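Local coordinates for protein branched-chain alpha-ketoacid decarboxylase (Lactococcus lactis, PDB 2VBF) that probably decarboxylates branched-chain and aromatic alpha-keto acids to aldehydes, using thiamine diphosphate and a magnesium ion as cofactors, at residues D33-L38 with V117-S122. Sequence-based numbering, arbitrary orientation.
Sequences DRLHEL and VEIVGS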
loop_
_atom_site.group_PDB
_atom_site.type_symbol
_atom_site.label_atom_id
_atom_site.label_comp_id
_atom_site.label_asym_id
_atom_site.label_seq_id
_atom_site.Cartn_x
_atom_site.Cartn_y
_atom_site.Cartn_z
ATOM N N ASP A 33 -20.580 -19.407 2.701
ATOM C CA ASP A 33 -20.747 -20.677 3.399
ATOM C C ASP A 33 -19.400 -21.391 3.560
ATOM O O ASP A 33 -19.075 -21.875 4.648
ATOM C CB ASP A 33 -21.742 -21.586 2.679
ATOM C CG ASP A 33 -23.200 -21.306 3.057
ATOM O OD1 ASP A 33 -23.465 -20.506 3.970
ATOM O OD2 ASP A 33 -24.093 -21.907 2.430
ATOM N N ARG A 34 -18.611 -21.428 2.484
ATOM C CA ARG A 34 -17.296 -22.069 2.523
ATOM C C ARG A 34 -16.346 -21.343 3.470
ATOM O O ARG A 34 -15.606 -21.984 4.202
ATOM C CB ARG A 34 -16.671 -22.153 1.134
ATOM C CG ARG A 34 -17.345 -23.144 0.177
ATOM C CD ARG A 34 -17.488 -24.542 0.788
ATOM N NE ARG A 34 -17.578 -25.591 -0.229
ATOM C CZ ARG A 34 -17.755 -26.888 0.037
ATOM N NH1 ARG A 34 -17.900 -27.313 1.281
ATOM N NH2 ARG A 34 -17.809 -27.770 -0.949
ATOM N N LEU A 35 -16.369 -20.008 3.460
ATOM C CA LEU A 35 -15.565 -19.236 4.412
ATOM C C LEU A 35 -15.963 -19.543 5.855
ATOM O O LEU A 35 -15.105 -19.715 6.717
ATOM C CB LEU A 35 -15.646 -17.731 4.125
ATOM C CG LEU A 35 -15.123 -17.279 2.759
ATOM C CD1 LEU A 35 -15.269 -15.758 2.665
ATOM C CD2 LEU A 35 -13.666 -17.724 2.494
ATOM N N HIS A 36 -17.263 -19.624 6.122
ATOM C CA HIS A 36 -17.745 -20.052 7.439
ATOM C C HIS A 36 -17.195 -21.423 7.842
ATOM O O HIS A 36 -16.780 -21.614 8.980
ATOM C CB HIS A 36 -19.269 -20.086 7.478
ATOM C CG HIS A 36 -19.821 -20.707 8.723
ATOM N ND1 HIS A 36 -19.830 -20.054 9.937
ATOM C CD2 HIS A 36 -20.368 -21.927 8.946
ATOM C CE1 HIS A 36 -20.366 -20.842 10.852
ATOM N NE2 HIS A 36 -20.693 -21.987 10.280
ATOM N N GLU A 37 -17.194 -22.374 6.907
ATOM C CA GLU A 37 -16.655 -23.710 7.167
ATOM C C GLU A 37 -15.190 -23.670 7.593
ATOM O O GLU A 37 -14.742 -24.509 8.384
ATOM C CB GLU A 37 -16.729 -24.595 5.929
ATOM C CG GLU A 37 -18.083 -25.045 5.480
ATOM C CD GLU A 37 -17.978 -25.968 4.272
ATOM O OE1 GLU A 37 -16.935 -26.644 4.112
ATOM O OE2 GLU A 37 -18.938 -26.020 3.486
ATOM N N LEU A 38 -14.446 -22.714 7.032
ATOM C CA LEU A 38 -13.037 -22.512 7.383
ATOM C C LEU A 38 -12.829 -21.858 8.755
ATOM O O LEU A 38 -11.685 -21.717 9.197
ATOM C CB LEU A 38 -12.334 -21.672 6.307
ATOM C CG LEU A 38 -12.234 -22.269 4.900
ATOM C CD1 LEU A 38 -11.635 -21.252 3.913
ATOM C CD2 LEU A 38 -11.418 -23.561 4.911
ATOM N N VAL A 117 -7.485 -15.676 2.357
ATOM C CA VAL A 117 -8.208 -15.532 1.094
ATOM C C VAL A 117 -8.424 -14.046 0.777
ATOM O O VAL A 117 -9.044 -13.327 1.561
ATOM C CB VAL A 117 -9.609 -16.198 1.174
ATOM C CG1 VAL A 117 -10.277 -16.180 -0.187
ATOM C CG2 VAL A 117 -9.479 -17.627 1.740
ATOM N N GLU A 118 -7.927 -13.586 -0.363
ATOM C CA GLU A 118 -8.328 -12.282 -0.873
ATOM C C GLU A 118 -9.403 -12.453 -1.924
ATOM O O GLU A 118 -9.223 -13.197 -2.869
ATOM C CB GLU A 118 -7.164 -11.491 -1.442
ATOM C CG GLU A 118 -7.625 -10.103 -1.917
ATOM C CD GLU A 118 -6.486 -9.180 -2.293
ATOM O OE1 GLU A 118 -5.303 -9.609 -2.243
ATOM O OE2 GLU A 118 -6.804 -8.024 -2.643
ATOM N N ILE A 119 -10.521 -11.758 -1.735
ATOM C CA ILE A 119 -11.613 -11.730 -2.696
ATOM C C ILE A 119 -11.573 -10.355 -3.343
ATOM O O ILE A 119 -11.576 -9.344 -2.639
ATOM C CB ILE A 119 -12.985 -11.918 -2.019
ATOM C CG1 ILE A 119 -13.042 -13.249 -1.250
ATOM C CG2 ILE A 119 -14.119 -11.798 -3.054
ATOM C CD1 ILE A 119 -14.186 -13.340 -0.250
ATOM N N VAL A 120 -11.503 -10.314 -4.671
ATOM C CA VAL A 120 -11.420 -9.064 -5.407
ATOM C C VAL A 120 -12.690 -8.899 -6.243
ATOM O O VAL A 120 -12.959 -9.711 -7.125
ATOM C CB VAL A 120 -10.198 -9.052 -6.338
ATOM C CG1 VAL A 120 -10.063 -7.679 -7.017
ATOM C CG2 VAL A 120 -8.942 -9.424 -5.571
ATOM N N GLY A 121 -13.490 -7.887 -5.916
ATOM C CA GLY A 121 -14.663 -7.551 -6.700
ATOM C C GLY A 121 -14.260 -6.910 -8.014
ATOM O O GLY A 121 -13.456 -5.987 -8.026
ATOM N N SER A 122 -14.801 -7.414 -9.121
ATOM C CA SER A 122 -14.418 -6.949 -10.451
ATOM C C SER A 122 -15.641 -6.516 -11.270
ATOM O O SER A 122 -16.788 -6.804 -10.893
ATOM C CB SER A 122 -13.605 -8.031 -11.193
ATOM O OG SER A 122 -14.363 -9.208 -11.382
#
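Leu35, near the C-terminal end of helix 27-37, sends its two methyls to two different residues of strand 116-122. Its CD1 meets CD1 of Ile119 tip to tip at 3.9 Å, while CD2 lies 4.3 Å from CG2 of Val117, a looser touch. A forked leucine suits this place because one side chain can serve two residues spaced two apart on a strand, whose side chains leave from the same face. Ile119 extends far enough to meet it because CG1 stands anti to its own carbonyl carbon (chi1 -58°) and CD1 continues the chain outward. Val117, branched at CB and shorter, fits the extended backbone and still presents a methyl to the helix. The contact is small and purely apolar; no hydrogen bond crosses it, and all three residues are buried.

Polar groups stay on other sides of the helix. Arg34 NH1 and Glu37 OE2 form a salt bridge of 2.8 Å; OE2 accepts through its syn lone pair and lies 22° out of the guanidinium plane. Asp170 at NE and the backbone O of Leu201 at NH1 also grip this buried guanidinium, a place suited to arginine with its several donors.

The strand lies between strands 89-94 and 183-188 in the parallel sheet of the PYR domain of thiamine diphosphate enzymes, flanked by helices. The contact is packing within this domain, the Ile119 side chain about 14 Å from the bound cofactor. Leu35 also touches Ala90 of strand 89-94, whereas Val117 and Leu38 meet helix 165-179, which lies beside helix 27-37.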